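PDB 5GVV: glycosyl transferase family 8 from Streptococcus pneumoniae, which transfers galactose from UDP-galactose to the terminal glucose of the already glycosylated serine-rich repeat protein PsrP, the third step of its O-glycosylation. Local coordinates for residues V8-D13 with L34-L39; V102-S107 with G144-N149. All coordinates share one frame; numbering follows the deposited sequence.

In the fold
Contacts 1 and 2 are both buried and belong to the same seven-stranded mixed sheet, their centres about 10 Å apart. Their inner strands, 6-11 and 101-105, are neighbours, joined through the backbone of Val9 with Leu103 and Leu105. Contact 1 is a parallel pairing from a beta-alpha-beta unit, its centre about 5 Å from that of the chain; contact 2 is antiparallel, its centre about 15 Å from that point. Each is apolar along the strands and turns polar where a strand runs out onto UDP. The chemistry differs there: residues 11-13 meet the uracil and ribose, whereas Asp106 and Ser107 serve manganese and the ribose hydroxyls.

Contact 1 (V8-D13 with L34-L39); sequences VVFAGD and LKIYLL. With UDP (uridine-5'-diphosphate), chain D.
Val9 and Leu39 meet at the apolar centre, two positions out of step on one face of the sheet: CG2 of Val9 lies 3.6 Å from CD1 of Leu39. Val9 has CG2 anti to its backbone N (CG1 at chi1 55°), and that methyl also packs on CB of Tyr37. Farther along this face, CB of Ala11 meets CB of Leu39. On the other face Phe10 sits between two partners: CG2 of Ile36 comes up to the edge of its ring, 3.9 Å from CD1 of Phe10, while CD1 of Leu38 packs 3.8 Å from CB of Phe10. Helix 17-30 covers this second face through Met24 and Leu27. Between the faces, five backbone hydrogen bonds alternate from Val8 N with Lys35 O to Gly12 N with Leu39 O, the latter 3.0 Å long and nearly straight onto the carbonyl. At the far end, Tyr37 OH and Lys35 NZ are only weakly bonded to each other; both are held more firmly by Glu99. At the opposite end the first strand gives way to the nucleotide. Gly12 CA lies 3.1 Å from UDP O2, so the backbone passes close against the uracil. Asp13 then grips the base twice: Asp13 N donates to UDP O2 at 3.2 Å, and Asp13 OD1 accepts the N-H of UDP N3 at 2.7 Å, matching the acceptor and donor of that uracil edge. This is the first beta-alpha-beta unit of a GT-A glycosyltransferase, a Rossmann-like start whose strand end reads the uridine of the sugar donor.

Contact 2 (V102-S107 with G144-N149); sequences VLYLDS and GVLLIN. With MN (manganese (II) ion), chain C; UDP (uridine-5'-diphosphate), chain D.
Tyr104 turns its ring obliquely past Gly144 O, which lies 3.9 Å from CE2 of Tyr104, with CD1 of Leu146 also beside it. CG of Tyr104 is anti to the backbone N (chi1 166°), and the ring built on it carries OH to OD1 of Asp106. Tyr104 OH donates to Asp106 OD1, 2.7 Å away and nearly along the C-O bond. The other flat group is this carboxylate itself, whose two oxygens divide the work: OD1 takes the tyrosine hydroxyl, a second-shell grip that steadies its rotation, while Asp106 OD2 binds manganese at 2.1 Å. CB of Tyr104 packs against CD1 of Ile148, 3.8 Å away, and Val102 lies side by side with Ile148 on the same face. On the other face of the sheet, CG1 of Val145 touches CD1 of Leu103 and CD2 of Leu105. Backbone bonds join the pairs Val102 with Ile148 and Tyr104 with Leu146, and a last one, Asp106 N to Gly144 O at 2.8 Å, fixes the residue that carries the metal. Beyond it, Ser107 N donates to UDP O3' and Ser107 OG to UDP O2', each at 3.0 Å. Asp108, His227 and the UDP oxygens O1A and O3B also bind the manganese. Asp106 and Asp108 thus form the DxD motif of a GT-A glycosyltransferase, set just past a strand end, with the manganese linking these aspartates to the diphosphate of UDP.

Contact 1 (V8-D13 with L34-L39)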
ATOM      1  N   VAL A   8       9.987  -5.815  19.679  1.00 15.13           N
ATOM      2  CA  VAL A   8       8.592  -5.550  19.326  1.00 14.45           C
ATOM      3  C   VAL A   8       8.178  -6.482  18.190  1.00 14.75           C
ATOM      4  O   VAL A   8       8.959  -6.712  17.263  1.00 13.94           O
ATOM      5  CB  VAL A   8       8.408  -4.090  18.867  1.00 12.98           C
ATOM      6  CG1 VAL A   8       6.960  -3.826  18.448  1.00 11.79           C
ATOM      7  CG2 VAL A   8       8.822  -3.124  19.965  1.00 14.92           C
ATOM      8  N   VAL A   9       6.967  -7.029  18.254  1.00 14.87           N
ATOM      9  CA  VAL A   9       6.525  -7.943  17.198  1.00 14.79           C
ATOM     10  C   VAL A   9       5.177  -7.541  16.590  1.00 14.32           C
ATOM     11  O   VAL A   9       4.221  -7.242  17.315  1.00 14.96           O
ATOM     12  CB  VAL A   9       6.529  -9.430  17.672  1.00 16.02           C
ATOM     13  CG1 VAL A   9       5.708  -9.608  18.936  1.00 18.37           C
ATOM     14  CG2 VAL A   9       6.027 -10.344  16.573  1.00 17.37           C
ATOM     15  N   PHE A  10       5.129  -7.484  15.260  1.00 12.11           N
ATOM     16  CA  PHE A  10       3.875  -7.296  14.530  1.00 12.60           C
ATOM     17  C   PHE A  10       3.571  -8.578  13.764  1.00 15.25           C
ATOM     18  O   PHE A  10       4.448  -9.436  13.603  1.00 17.37           O
ATOM     19  CB  PHE A  10       3.977  -6.149  13.514  1.00 13.46           C
ATOM     20  CG  PHE A  10       4.155  -4.784  14.126  1.00 11.91           C
ATOM     21  CD1 PHE A  10       5.421  -4.321  14.463  1.00 13.00           C
ATOM     22  CD2 PHE A  10       3.062  -3.946  14.321  1.00 13.52           C
ATOM     23  CE1 PHE A  10       5.592  -3.055  15.015  1.00 14.28           C
ATOM     24  CE2 PHE A  10       3.224  -2.676  14.867  1.00 11.31           C
ATOM     25  CZ  PHE A  10       4.492  -2.233  15.213  1.00 11.61           C
ATOM     26  N   ALA A  11       2.340  -8.700  13.277  1.00 15.12           N
ATOM     27  CA  ALA A  11       1.933  -9.858  12.480  1.00 14.54           C
ATOM     28  C   ALA A  11       0.934  -9.415  11.421  1.00 21.11           C
ATOM     29  O   ALA A  11      -0.095  -8.819  11.747  1.00 18.84           O
ATOM     30  CB  ALA A  11       1.314 -10.919  13.369  1.00 19.23           C
ATOM     31  N   GLY A  12       1.221  -9.697  10.154  1.00 16.22           N
ATOM     32  CA  GLY A  12       0.312  -9.286   9.101  1.00 16.60           C
ATOM     33  C   GLY A  12       0.720  -9.750   7.721  1.00 18.37           C
ATOM     34  O   GLY A  12       1.889 -10.069   7.479  1.00 18.76           O
ATOM     35  N   ASP A  13      -0.249  -9.792   6.811  1.00 16.55           N
ATOM     36  CA  ASP A  13       0.016 -10.196   5.432  1.00 20.43           C
ATOM     37  C   ASP A  13       0.304  -8.987   4.548  1.00 16.42           C
ATOM     38  O   ASP A  13       0.128  -7.842   4.973  1.00 14.89           O
ATOM     39  CB  ASP A  13      -1.162 -11.003   4.868  1.00 19.72           C
ATOM     40  CG  ASP A  13      -2.461 -10.209   4.837  1.00 24.55           C
ATOM     41  OD1 ASP A  13      -2.696  -9.390   5.751  1.00 26.11           O
ATOM     42  OD2 ASP A  13      -3.256 -10.409   3.893  1.00 31.90           O
ATOM     43  N   LEU A  34      14.890  -0.244  18.265  1.00 12.32           N
ATOM     44  CA  LEU A  34      13.853  -1.267  18.276  1.00 15.47           C
ATOM     45  C   LEU A  34      14.250  -2.492  17.457  1.00 17.31           C
ATOM     46  O   LEU A  34      14.625  -2.375  16.285  1.00 15.95           O
ATOM     47  CB  LEU A  34      12.542  -0.687  17.744  1.00 14.13           C
ATOM     48  CG  LEU A  34      12.087   0.632  18.361  1.00 14.01           C
ATOM     49  CD1 LEU A  34      10.928   1.194  17.569  1.00 16.44           C
ATOM     50  CD2 LEU A  34      11.683   0.445  19.809  1.00 14.48           C
ATOM     51  N   LYS A  35      14.178  -3.663  18.078  1.00 16.91           N
ATOM     52  CA  LYS A  35      14.324  -4.903  17.336  1.00 17.24           C
ATOM     53  C   LYS A  35      12.921  -5.377  16.998  1.00 14.95           C
ATOM     54  O   LYS A  35      12.203  -5.900  17.858  1.00 14.52           O
ATOM     55  CB  LYS A  35      15.069  -5.951  18.159  1.00 17.80           C
ATOM     56  CG  LYS A  35      15.350  -7.240  17.401  1.00 19.95           C
ATOM     57  CD  LYS A  35      16.215  -8.163  18.236  1.00 19.87           C
ATOM     58  CE  LYS A  35      16.498  -9.475  17.524  1.00 23.57           C
ATOM     59  NZ  LYS A  35      17.235 -10.392  18.443  1.00 23.36           N
ATOM     60  N   ILE A  36      12.524  -5.161  15.749  1.00 15.82           N
ATOM     61  CA  ILE A  36      11.166  -5.463  15.315  1.00 14.48           C
ATOM     62  C   ILE A  36      11.082  -6.795  14.572  1.00 14.74           C
ATOM     63  O   ILE A  36      11.752  -6.996  13.557  1.00 15.93           O
ATOM     64  CB  ILE A  36      10.613  -4.342  14.411  1.00 14.71           C
ATOM     65  CG1 ILE A  36      10.479  -3.036  15.205  1.00 14.49           C
ATOM     66  CG2 ILE A  36       9.267  -4.740  13.829  1.00 13.94           C
ATOM     67  CD1 ILE A  36      10.052  -1.851  14.373  1.00 15.69           C
ATOM     68  N   TYR A  37      10.248  -7.698  15.080  1.00 12.74           N
ATOM     69  CA  TYR A  37       9.932  -8.930  14.367  1.00 14.34           C
ATOM     70  C   TYR A  37       8.636  -8.711  13.592  1.00 15.43           C
ATOM     71  O   TYR A  37       7.713  -8.068  14.096  1.00 14.13           O
ATOM     72  CB  TYR A  37       9.736 -10.090  15.346  1.00 16.20           C
ATOM     73  CG  TYR A  37      10.956 -10.479  16.155  1.00 14.97           C
ATOM     74  CD1 TYR A  37      11.692 -11.610  15.827  1.00 16.62           C
ATOM     75  CD2 TYR A  37      11.354  -9.738  17.265  1.00 16.85           C
ATOM     76  CE1 TYR A  37      12.799 -11.986  16.566  1.00 18.38           C
ATOM     77  CE2 TYR A  37      12.469 -10.112  18.016  1.00 19.93           C
ATOM     78  CZ  TYR A  37      13.185 -11.238  17.657  1.00 20.13           C
ATOM     79  OH  TYR A  37      14.296 -11.624  18.387  1.00 20.10           O
ATOM     80  N   LEU A  38       8.564  -9.225  12.367  1.00 14.80           N
ATOM     81  CA  LEU A  38       7.315  -9.157  11.609  1.00 13.20           C
ATOM     82  C   LEU A  38       6.925 -10.531  11.091  1.00 15.41           C
ATOM     83  O   LEU A  38       7.544 -11.057  10.160  1.00 12.76           O
ATOM     84  CB  LEU A  38       7.417  -8.164  10.449  1.00 15.67           C
ATOM     85  CG  LEU A  38       6.215  -8.080   9.501  1.00 13.36           C
ATOM     86  CD1 LEU A  38       4.944  -7.810  10.279  1.00 12.37           C
ATOM     87  CD2 LEU A  38       6.439  -6.992   8.456  1.00 17.18           C
ATOM     88  N   LEU A  39       5.901 -11.114  11.704  1.00 14.72           N
ATOM     89  CA  LEU A  39       5.404 -12.417  11.278  1.00 15.32           C
ATOM     90  C   LEU A  39       4.551 -12.261  10.022  1.00 14.87           C
ATOM     91  O   LEU A  39       3.605 -11.471  10.000  1.00 13.83           O
ATOM     92  CB  LEU A  39       4.603 -13.078  12.403  1.00 16.13           C
ATOM     93  CG  LEU A  39       5.405 -13.914  13.411  1.00 21.29           C
ATOM     94  CD1 LEU A  39       6.368 -13.052  14.200  1.00 17.44           C
ATOM     95  CD2 LEU A  39       4.486 -14.703  14.353  1.00 23.85           C
TER
HETATM   96  N1  UDP D 502      -4.619  -8.734   9.961  1.00 27.81           N
HETATM   97  C2  UDP D 502      -3.949  -8.835   8.757  1.00 25.27           C
HETATM   98  N3  UDP D 502      -4.630  -8.730   7.559  1.00 25.22           N
HETATM   99  C4  UDP D 502      -5.996  -8.526   7.561  1.00 29.07           C
HETATM  100  C5  UDP D 502      -6.670  -8.421   8.778  1.00 28.52           C
HETATM  101  C6  UDP D 502      -5.985  -8.644   9.972  1.00 27.23           C
HETATM  102  O2  UDP D 502      -2.734  -9.019   8.757  1.00 25.44           O
HETATM  103  O4  UDP D 502      -6.604  -8.429   6.490  1.00 23.68           O
HETATM  104  C1' UDP D 502      -3.853  -8.849  11.222  1.00 28.47           C
HETATM  105  C2' UDP D 502      -3.402  -7.466  11.667  1.00 26.04           C
HETATM  106  O2' UDP D 502      -2.148  -7.542  12.308  1.00 25.45           O
HETATM  107  C3' UDP D 502      -4.446  -7.064  12.683  1.00 24.65           C
HETATM  108  C4' UDP D 502      -4.822  -8.406  13.298  1.00 29.91           C
HETATM  109  O4' UDP D 502      -4.675  -9.360  12.260  1.00 30.58           O
HETATM  110  O3' UDP D 502      -3.912  -6.164  13.630  1.00 23.97           O
HETATM  111  C5' UDP D 502      -6.243  -8.422  13.856  1.00 28.80           C
HETATM  112  O5' UDP D 502      -7.064  -7.636  13.019  1.00 27.47           O
HETATM  113  PA  UDP D 502      -7.848  -6.389  13.656  1.00 25.16           P
HETATM  114  O1A UDP D 502      -6.819  -5.484  14.207  1.00 17.64           O
HETATM  115  O2A UDP D 502      -8.686  -5.720  12.633  1.00 25.77           O
HETATM  116  O3A UDP D 502      -8.772  -7.012  14.826  1.00 30.19           O
HETATM  117  PB  UDP D 502      -9.351  -6.138  16.056  1.00 28.27           P
HETATM  118  O1B UDP D 502      -9.866  -7.031  17.120  1.00 31.12           O
HETATM  119  O2B UDP D 502     -10.474  -5.315  15.550  1.00 21.93           O
HETATM  120  O3B UDP D 502      -8.286  -5.261  16.601  1.00 19.02           O

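Contact 2 (V102-S107 with G144-N149)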
ATOM      1  N   VAL A 102       8.860  -9.279  25.151  1.00 19.39           N
ATOM      2  CA  VAL A 102       8.577  -8.646  23.868  1.00 16.49           C
ATOM      3  C   VAL A 102       7.189  -7.992  23.867  1.00 15.57           C
ATOM      4  O   VAL A 102       6.266  -8.463  24.541  1.00 18.37           O
ATOM      5  CB  VAL A 102       8.727  -9.664  22.703  1.00 16.78           C
ATOM      6  CG1 VAL A 102       7.764 -10.824  22.870  1.00 16.18           C
ATOM      7  CG2 VAL A 102       8.540  -8.988  21.346  1.00 13.75           C
ATOM      8  N   LEU A 103       7.049  -6.888  23.141  1.00 14.82           N
ATOM      9  CA  LEU A 103       5.758  -6.218  23.006  1.00 14.11           C
ATOM     10  C   LEU A 103       5.106  -6.562  21.671  1.00 15.71           C
ATOM     11  O   LEU A 103       5.607  -6.163  20.614  1.00 13.48           O
ATOM     12  CB  LEU A 103       5.934  -4.703  23.101  1.00 13.86           C
ATOM     13  CG  LEU A 103       4.670  -3.871  22.860  1.00 14.85           C
ATOM     14  CD1 LEU A 103       3.636  -4.146  23.954  1.00 15.13           C
ATOM     15  CD2 LEU A 103       5.003  -2.392  22.787  1.00 12.86           C
ATOM     16  N   TYR A 104       3.999  -7.303  21.708  1.00 13.77           N
ATOM     17  CA  TYR A 104       3.216  -7.527  20.493  1.00 14.88           C
ATOM     18  C   TYR A 104       2.282  -6.349  20.211  1.00 16.17           C
ATOM     19  O   TYR A 104       1.669  -5.797  21.128  1.00 13.23           O
ATOM     20  CB  TYR A 104       2.395  -8.825  20.558  1.00 14.82           C
ATOM     21  CG  TYR A 104       1.355  -8.868  19.462  1.00 17.56           C
ATOM     22  CD1 TYR A 104       1.700  -9.239  18.168  1.00 16.25           C
ATOM     23  CD2 TYR A 104       0.040  -8.483  19.706  1.00 17.04           C
ATOM     24  CE1 TYR A 104       0.759  -9.247  17.149  1.00 17.61           C
ATOM     25  CE2 TYR A 104      -0.906  -8.486  18.695  1.00 18.67           C
ATOM     26  CZ  TYR A 104      -0.541  -8.869  17.420  1.00 20.60           C
ATOM     27  OH  TYR A 104      -1.486  -8.873  16.414  1.00 19.06           O
ATOM     28  N   LEU A 105       2.165  -5.972  18.942  1.00 13.15           N
ATOM     29  CA  LEU A 105       1.217  -4.925  18.564  1.00 12.79           C
ATOM     30  C   LEU A 105       0.389  -5.325  17.351  1.00 12.32           C
ATOM     31  O   LEU A 105       0.925  -5.854  16.372  1.00 13.66           O
ATOM     32  CB  LEU A 105       1.945  -3.612  18.261  1.00 10.39           C
ATOM     33  CG  LEU A 105       2.774  -2.951  19.360  1.00 13.82           C
ATOM     34  CD1 LEU A 105       3.578  -1.785  18.805  1.00 13.78           C
ATOM     35  CD2 LEU A 105       1.897  -2.483  20.503  1.00 11.60           C
ATOM     36  N   ASP A 106      -0.915  -5.066  17.412  1.00 12.82           N
ATOM     37  CA  ASP A 106      -1.759  -5.125  16.222  1.00 14.74           C
ATOM     38  C   ASP A 106      -1.237  -4.081  15.230  1.00 13.38           C
ATOM     39  O   ASP A 106      -0.419  -3.230  15.591  1.00 11.97           O
ATOM     40  CB  ASP A 106      -3.205  -4.798  16.589  1.00 15.27           C
ATOM     41  CG  ASP A 106      -4.068  -6.038  16.798  1.00 18.35           C
ATOM     42  OD1 ASP A 106      -3.516  -7.152  16.929  1.00 16.66           O
ATOM     43  OD2 ASP A 106      -5.311  -5.884  16.851  1.00 14.30           O
ATOM     44  N   SER A 107      -1.708  -4.121  13.987  1.00 12.29           N
ATOM     45  CA  SER A 107      -1.241  -3.158  12.996  1.00 12.41           C
ATOM     46  C   SER A 107      -2.324  -2.164  12.593  1.00 13.90           C
ATOM     47  O   SER A 107      -2.094  -1.307  11.731  1.00 12.00           O
ATOM     48  CB  SER A 107      -0.710  -3.881  11.767  1.00 15.71           C
ATOM     49  OG  SER A 107      -1.704  -4.753  11.272  1.00 22.22           O
ATOM     50  N   GLY A 144      -4.785  -6.696  21.294  1.00 16.83           N
ATOM     51  CA  GLY A 144      -4.040  -5.929  20.309  1.00 15.45           C
ATOM     52  C   GLY A 144      -2.733  -5.341  20.810  1.00 14.67           C
ATOM     53  O   GLY A 144      -1.892  -4.907  20.014  1.00 14.68           O
ATOM     54  N   VAL A 145      -2.563  -5.298  22.128  1.00 13.13           N
ATOM     55  CA  VAL A 145      -1.312  -4.826  22.717  1.00 12.38           C
ATOM     56  C   VAL A 145      -0.939  -5.757  23.861  1.00 15.81           C
ATOM     57  O   VAL A 145      -1.600  -5.765  24.903  1.00 15.55           O
ATOM     58  CB  VAL A 145      -1.432  -3.392  23.274  1.00 11.23           C
ATOM     59  CG1 VAL A 145      -0.130  -2.982  23.967  1.00 10.66           C
ATOM     60  CG2 VAL A 145      -1.794  -2.405  22.174  1.00 11.68           C
ATOM     61  N   LEU A 146       0.109  -6.549  23.667  1.00 14.94           N
ATOM     62  CA  LEU A 146       0.491  -7.532  24.670  1.00 16.94           C
ATOM     63  C   LEU A 146       1.957  -7.403  25.037  1.00 17.11           C
ATOM     64  O   LEU A 146       2.835  -7.611  24.191  1.00 17.60           O
ATOM     65  CB  LEU A 146       0.203  -8.950  24.170  1.00 17.28           C
ATOM     66  CG  LEU A 146      -1.261  -9.263  23.872  1.00 15.83           C
ATOM     67  CD1 LEU A 146      -1.409 -10.639  23.266  1.00 20.29           C
ATOM     68  CD2 LEU A 146      -2.082  -9.162  25.140  1.00 20.48           C
ATOM     69  N   LEU A 147       2.224  -7.038  26.289  1.00 15.73           N
ATOM     70  CA  LEU A 147       3.572  -7.149  26.817  1.00 17.29           C
ATOM     71  C   LEU A 147       3.748  -8.595  27.249  1.00 22.05           C
ATOM     72  O   LEU A 147       3.116  -9.042  28.205  1.00 22.04           O
ATOM     73  CB  LEU A 147       3.787  -6.203  27.997  1.00 20.86           C
ATOM     74  CG  LEU A 147       5.247  -6.148  28.446  1.00 22.43           C
ATOM     75  CD1 LEU A 147       6.153  -5.894  27.250  1.00 21.78           C
ATOM     76  CD2 LEU A 147       5.453  -5.085  29.500  1.00 24.10           C
ATOM     77  N   ILE A 148       4.604  -9.326  26.542  1.00 21.43           N
ATOM     78  CA  ILE A 148       4.640 -10.781  26.652  1.00 18.23           C
ATOM     79  C   ILE A 148       5.880 -11.323  27.372  1.00 22.05           C
ATOM     80  O   ILE A 148       7.009 -10.942  27.058  1.00 21.28           O
ATOM     81  CB  ILE A 148       4.528 -11.421  25.252  1.00 21.29           C
ATOM     82  CG1 ILE A 148       3.138 -11.153  24.665  1.00 20.44           C
ATOM     83  CG2 ILE A 148       4.806 -12.916  25.306  1.00 25.93           C
ATOM     84  CD1 ILE A 148       2.992 -11.517  23.194  1.00 21.23           C
ATOM     85  N   ASN A 149       5.653 -12.203  28.343  1.00 22.31           N
ATOM     86  CA  ASN A 149       6.732 -12.946  28.983  1.00 23.93           C
ATOM     87  C   ASN A 149       7.134 -14.092  28.056  1.00 24.32           C
ATOM     88  O   ASN A 149       6.687 -15.224  28.233  1.00 25.78           O
ATOM     89  CB  ASN A 149       6.256 -13.483  30.336  1.00 27.13           C
ATOM     90  CG  ASN A 149       7.379 -14.076  31.173  1.00 30.33           C
ATOM     91  OD1 ASN A 149       8.406 -14.515  30.652  1.00 28.54           O
ATOM     92  ND2 ASN A 149       7.178 -14.100  32.486  1.00 30.39           N
TER
HETATM   93 MN    MN C 501      -6.533  -4.426  16.047  1.00 32.61          MN
HETATM   94  N1  UDP D 502      -4.619  -8.734   9.961  1.00 27.81           N
HETATM   95  C2  UDP D 502      -3.949  -8.835   8.757  1.00 25.27           C
HETATM   96  N3  UDP D 502      -4.630  -8.730   7.559  1.00 25.22           N
HETATM   97  C4  UDP D 502      -5.996  -8.526   7.561  1.00 29.07           C
HETATM   98  C5  UDP D 502      -6.670  -8.421   8.778  1.00 28.52           C
HETATM   99  C6  UDP D 502      -5.985  -8.644   9.972  1.00 27.23           C
HETATM  100  O2  UDP D 502      -2.734  -9.019   8.757  1.00 25.44           O
HETATM  101  O4  UDP D 502      -6.604  -8.429   6.490  1.00 23.68           O
HETATM  102  C1' UDP D 502      -3.853  -8.849  11.222  1.00 28.47           C
HETATM  103  C2' UDP D 502      -3.402  -7.466  11.667  1.00 26.04           C
HETATM  104  O2' UDP D 502      -2.148  -7.542  12.308  1.00 25.45           O
HETATM  105  C3' UDP D 502      -4.446  -7.064  12.683  1.00 24.65           C
HETATM  106  C4' UDP D 502      -4.822  -8.406  13.298  1.00 29.91           C
HETATM  107  O4' UDP D 502      -4.675  -9.360  12.260  1.00 30.58           O
HETATM  108  O3' UDP D 502      -3.912  -6.164  13.630  1.00 23.97           O
HETATM  109  C5' UDP D 502      -6.243  -8.422  13.856  1.00 28.80           C
HETATM  110  O5' UDP D 502      -7.064  -7.636  13.019  1.00 27.47           O
HETATM  111  PA  UDP D 502      -7.848  -6.389  13.656  1.00 25.16           P
HETATM  112  O1A UDP D 502      -6.819  -5.484  14.207  1.00 17.64           O
HETATM  113  O2A UDP D 502      -8.686  -5.720  12.633  1.00 25.77           O
HETATM  114  O3A UDP D 502      -8.772  -7.012  14.826  1.00 30.19           O
HETATM  115  PB  UDP D 502      -9.351  -6.138  16.056  1.00 28.27           P
HETATM  116  O1B UDP D 502      -9.866  -7.031  17.120  1.00 31.12           O
HETATM  117  O2B UDP D 502     -10.474  -5.315  15.550  1.00 21.93           O
HETATM  118  O3B UDP D 502      -8.286  -5.261  16.601  1.00 19.02           O